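Local structure of phosphate-specific transport system accessory protein PhoU homolog (Pseudomonas aeruginosa, 4Q25) at residues D167-M181 against I194-D206. The protein probably helps regulate phosphate uptake as a homodimeric accessory protein of the Pst phosphate transport system. Numbering follows the deposited sequence.
Sequences DREYKTALRELVTYM and IIWALRSLERIGD
Tyr170 is the knob of this contact, set among Ile195, Leu198, Arg199 and Glu202. Its CG lies anti to the backbone N (chi1 167°), which swings the ring onto helix 188-220. Glu202 OE2 lies over one ring face, offset toward the rim and 3.1 Å from Tyr170 CD2. Leu198 CB meets the ring edge in plane. Tyr170 OH rests 3.8 Å from Arg199 CD and is buried without a hydrogen-bonding partner in the model. A salt bridge from Arg199 NH1 to Glu202 OE2 (3.0 Å) probably steadies the carboxylate over the ring.

Toward Met181 the packing is tight and apolar. Leu177 CD1 rests on both Leu198 CD1, tip to tip, and Ile194 CG2 (3.6 Å). Met181, bent at chi3, brings CE tip to tip with Ile195 CD1 at 4.0 Å. Helix 127-149 backs Ile194 and Leu198. The looser side is at partly exposed Leu174, whose CD1 reaches Ile195 CD1 only at 4.3 Å.

The Asp167 end is close but electrostatically unfavourable. Asp167 OD1 comes within 2.9 Å of Glu202 OE1 and also nears Asp206 OD1, with no hydrogen bond to either. Asp163 adds a fourth carboxylate, so one group may be protonated or a cation may sit nearby.

Segments 167-181 and 194-206 run antiparallel (170°), and one flank of the pair belongs to the dimer interface. Asp163/Asp167 and Glu202/Asp206 are consistent with the E(D)XXXD motifs that bind metal ions in some PhoU relatives.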
# COMPACT_ATOMS: atom_id res chain seq x y z
N ASP A 167 0.00 -5.02 15.39
CA ASP A 167 -0.57 -3.67 15.35
C ASP A 167 -0.67 -3.09 16.76
O ASP A 167 -0.51 -1.88 16.96
CB ASP A 167 -1.94 -3.64 14.65
CG ASP A 167 -1.88 -4.16 13.19
OD1 ASP A 167 -0.80 -4.16 12.56
OD2 ASP A 167 -2.93 -4.58 12.65
N ARG A 168 -0.91 -3.96 17.73
CA ARG A 168 -0.99 -3.56 19.13
C ARG A 168 0.36 -3.08 19.65
O ARG A 168 0.46 -2.02 20.28
CB ARG A 168 -1.48 -4.74 19.99
CG ARG A 168 -2.06 -4.29 21.32
CD ARG A 168 -2.11 -5.42 22.35
NE ARG A 168 -2.28 -4.87 23.70
CZ ARG A 168 -2.46 -5.59 24.80
NH1 ARG A 168 -2.50 -6.91 24.75
NH2 ARG A 168 -2.59 -4.98 25.97
N GLU A 169 1.40 -3.86 19.39
CA GLU A 169 2.77 -3.46 19.70
C GLU A 169 3.18 -2.13 19.03
O GLU A 169 3.88 -1.30 19.62
CB GLU A 169 3.73 -4.54 19.23
CG GLU A 169 3.67 -5.82 20.03
CD GLU A 169 4.59 -6.85 19.49
OE1 GLU A 169 4.96 -6.79 18.28
OE2 GLU A 169 4.96 -7.73 20.27
N TYR A 170 2.75 -1.93 17.80
CA TYR A 170 3.03 -0.71 17.09
C TYR A 170 2.42 0.50 17.84
O TYR A 170 3.10 1.51 18.05
CB TYR A 170 2.55 -0.76 15.64
CG TYR A 170 2.56 0.61 14.99
CD1 TYR A 170 3.74 1.16 14.52
CD2 TYR A 170 1.40 1.38 14.90
CE1 TYR A 170 3.78 2.43 13.98
CE2 TYR A 170 1.41 2.64 14.34
CZ TYR A 170 2.61 3.17 13.87
OH TYR A 170 2.64 4.42 13.32
N LYS A 171 1.16 0.40 18.24
CA LYS A 171 0.50 1.54 18.90
C LYS A 171 1.13 1.87 20.25
O LYS A 171 1.19 3.05 20.60
CB LYS A 171 -1.01 1.30 19.03
CG LYS A 171 -1.74 1.28 17.70
CD LYS A 171 -3.24 1.09 17.84
CE LYS A 171 -3.95 1.45 16.55
NZ LYS A 171 -5.44 1.37 16.65
N THR A 172 1.64 0.88 20.97
CA THR A 172 2.27 1.14 22.27
C THR A 172 3.67 1.72 22.06
O THR A 172 4.14 2.55 22.85
CB THR A 172 2.31 -0.08 23.28
OG1 THR A 172 3.01 -1.20 22.73
CG2 THR A 172 0.91 -0.54 23.70
N ALA A 173 4.35 1.31 20.99
CA ALA A 173 5.66 1.90 20.69
C ALA A 173 5.49 3.33 20.24
O ALA A 173 6.27 4.16 20.60
CB ALA A 173 6.44 1.09 19.67
N LEU A 174 4.43 3.61 19.47
CA LEU A 174 4.12 4.97 19.08
C LEU A 174 3.94 5.87 20.30
O LEU A 174 4.42 7.01 20.30
CB LEU A 174 2.83 5.02 18.24
CG LEU A 174 2.20 6.33 17.74
CD1 LEU A 174 3.14 7.06 16.76
CD2 LEU A 174 0.83 6.19 17.11
N ARG A 175 3.20 5.36 21.31
CA ARG A 175 2.95 6.08 22.57
C ARG A 175 4.26 6.44 23.19
O ARG A 175 4.52 7.60 23.48
CB ARG A 175 2.18 5.20 23.60
CG ARG A 175 0.74 4.83 23.24
CD ARG A 175 0.00 3.99 24.33
NE ARG A 175 -1.38 3.54 24.01
CZ ARG A 175 -2.15 2.72 24.74
NH1 ARG A 175 -1.72 2.22 25.90
NH2 ARG A 175 -3.38 2.41 24.34
N GLU A 176 5.10 5.43 23.41
CA GLU A 176 6.43 5.64 24.01
C GLU A 176 7.18 6.76 23.28
O GLU A 176 7.69 7.70 23.90
CB GLU A 176 7.22 4.33 23.94
CG GLU A 176 8.52 4.34 24.73
CD GLU A 176 8.26 4.33 26.21
OE1 GLU A 176 7.35 3.58 26.65
OE2 GLU A 176 8.96 5.06 26.94
N LEU A 177 7.19 6.66 21.95
CA LEU A 177 7.99 7.56 21.12
C LEU A 177 7.42 8.96 21.00
O LEU A 177 8.17 9.93 21.07
CB LEU A 177 8.23 6.92 19.75
CG LEU A 177 9.03 5.61 19.83
CD1 LEU A 177 8.98 4.84 18.52
CD2 LEU A 177 10.46 5.89 20.20
N VAL A 178 6.11 9.10 20.83
CA VAL A 178 5.51 10.45 20.80
C VAL A 178 5.77 11.18 22.15
O VAL A 178 6.34 12.27 22.18
CB VAL A 178 4.01 10.43 20.42
CG1 VAL A 178 3.35 11.80 20.61
CG2 VAL A 178 3.85 10.02 18.96
N THR A 179 5.45 10.54 23.28
CA THR A 179 5.61 11.19 24.59
C THR A 179 7.08 11.52 24.79
O THR A 179 7.43 12.58 25.34
CB THR A 179 5.05 10.35 25.76
OG1 THR A 179 5.72 9.11 25.84
CG2 THR A 179 3.55 10.04 25.55
N TYR A 180 7.97 10.65 24.30
CA TYR A 180 9.40 10.96 24.38
C TYR A 180 9.80 12.19 23.54
O TYR A 180 10.59 13.01 23.99
CB TYR A 180 10.27 9.78 24.01
CG TYR A 180 11.71 10.15 24.17
CD1 TYR A 180 12.36 10.01 25.38
CD2 TYR A 180 12.41 10.70 23.11
CE1 TYR A 180 13.69 10.36 25.53
CE2 TYR A 180 13.72 11.08 23.27
CZ TYR A 180 14.35 10.92 24.48
OH TYR A 180 15.66 11.31 24.59
N MET A 181 9.25 12.31 22.32
CA MET A 181 9.51 13.50 21.48
C MET A 181 9.15 14.79 22.20
O MET A 181 9.81 15.81 22.02
CB MET A 181 8.72 13.48 20.18
CG MET A 181 9.32 12.55 19.15
SD MET A 181 8.66 12.78 17.50
CE MET A 181 7.00 12.12 17.73
N ILE A 194 12.49 6.43 13.26
CA ILE A 194 12.10 5.15 13.86
C ILE A 194 10.60 4.88 13.69
O ILE A 194 10.18 3.78 13.35
CB ILE A 194 12.48 5.05 15.34
CG1 ILE A 194 13.71 4.15 15.54
CG2 ILE A 194 11.49 4.18 16.08
CD1 ILE A 194 14.97 4.75 15.14
N ILE A 195 9.79 5.91 13.89
CA ILE A 195 8.34 5.80 13.73
C ILE A 195 7.92 5.44 12.30
O ILE A 195 7.11 4.54 12.12
CB ILE A 195 7.64 7.09 14.19
CG1 ILE A 195 7.68 7.16 15.69
CG2 ILE A 195 6.21 7.15 13.70
CD1 ILE A 195 7.14 8.43 16.24
N TRP A 196 8.51 6.09 11.31
CA TRP A 196 8.23 5.74 9.93
C TRP A 196 8.66 4.29 9.66
O TRP A 196 7.98 3.55 8.98
CB TRP A 196 8.93 6.63 8.92
CG TRP A 196 8.74 8.15 9.02
CD1 TRP A 196 9.65 9.10 8.59
CD2 TRP A 196 7.64 8.88 9.54
NE1 TRP A 196 9.16 10.35 8.81
CE2 TRP A 196 7.92 10.24 9.39
CE3 TRP A 196 6.43 8.50 10.11
CZ2 TRP A 196 7.05 11.22 9.79
CZ3 TRP A 196 5.55 9.48 10.52
CH2 TRP A 196 5.87 10.82 10.36
N ALA A 197 9.83 3.92 10.14
CA ALA A 197 10.29 2.53 9.96
C ALA A 197 9.31 1.52 10.62
O ALA A 197 8.91 0.54 10.00
CB ALA A 197 11.69 2.38 10.52
N LEU A 198 8.92 1.77 11.85
CA LEU A 198 7.90 0.95 12.53
C LEU A 198 6.57 0.86 11.77
O LEU A 198 5.98 -0.21 11.70
CB LEU A 198 7.60 1.47 13.95
CG LEU A 198 8.72 1.25 14.96
CD1 LEU A 198 8.48 2.06 16.19
CD2 LEU A 198 8.85 -0.20 15.35
N ARG A 199 6.13 1.95 11.17
CA ARG A 199 4.91 1.96 10.37
C ARG A 199 5.05 1.08 9.14
O ARG A 199 4.14 0.30 8.81
CB ARG A 199 4.53 3.40 10.01
CG ARG A 199 3.37 3.54 9.04
CD ARG A 199 2.05 3.24 9.73
NE ARG A 199 1.01 2.83 8.79
CZ ARG A 199 -0.21 2.42 9.15
NH1 ARG A 199 -0.55 2.36 10.44
NH2 ARG A 199 -1.09 2.09 8.23
N SER A 200 6.18 1.17 8.45
CA SER A 200 6.51 0.22 7.38
C SER A 200 6.58 -1.25 7.86
O SER A 200 6.17 -2.17 7.16
CB SER A 200 7.85 0.61 6.72
OG SER A 200 7.78 1.86 6.02
N LEU A 201 7.15 -1.51 9.03
CA LEU A 201 7.16 -2.90 9.52
C LEU A 201 5.70 -3.40 9.80
O LEU A 201 5.35 -4.53 9.50
CB LEU A 201 8.06 -3.02 10.75
CG LEU A 201 9.56 -2.83 10.46
CD1 LEU A 201 10.37 -2.85 11.74
CD2 LEU A 201 10.07 -3.89 9.50
N GLU A 202 4.86 -2.54 10.35
CA GLU A 202 3.48 -2.88 10.59
C GLU A 202 2.75 -3.21 9.29
O GLU A 202 1.97 -4.15 9.24
CB GLU A 202 2.76 -1.74 11.29
CG GLU A 202 1.34 -2.10 11.64
CD GLU A 202 0.54 -0.98 12.28
OE1 GLU A 202 -0.42 -1.30 13.01
OE2 GLU A 202 0.85 0.20 12.04
N ARG A 203 3.02 -2.44 8.25
CA ARG A 203 2.44 -2.70 6.96
C ARG A 203 2.95 -4.00 6.37
O ARG A 203 2.22 -4.75 5.75
CB ARG A 203 2.75 -1.57 6.00
CG ARG A 203 2.04 -0.25 6.29
CD ARG A 203 0.91 -0.04 5.32
NE ARG A 203 -0.25 -0.88 5.60
CZ ARG A 203 -1.12 -1.33 4.69
NH1 ARG A 203 -0.97 -1.06 3.37
NH2 ARG A 203 -2.13 -2.09 5.10
N ILE A 204 4.22 -4.29 6.56
CA ILE A 204 4.73 -5.58 6.12
C ILE A 204 3.92 -6.74 6.77
O ILE A 204 3.59 -7.71 6.11
CB ILE A 204 6.22 -5.68 6.38
CG1 ILE A 204 6.93 -4.74 5.40
CG2 ILE A 204 6.72 -7.11 6.21
CD1 ILE A 204 8.40 -4.57 5.69
N GLY A 205 3.58 -6.60 8.04
CA GLY A 205 2.76 -7.57 8.73
C GLY A 205 1.33 -7.59 8.24
O GLY A 205 0.74 -8.65 8.15
N ASP A 206 0.76 -6.42 7.95
CA ASP A 206 -0.56 -6.36 7.31
C ASP A 206 -0.56 -7.14 6.00
O ASP A 206 -1.49 -7.88 5.75
CB ASP A 206 -1.01 -4.93 7.08
CG ASP A 206 -1.25 -4.17 8.34
OD1 ASP A 206 -1.18 -4.77 9.45
OD2 ASP A 206 -1.46 -2.95 8.22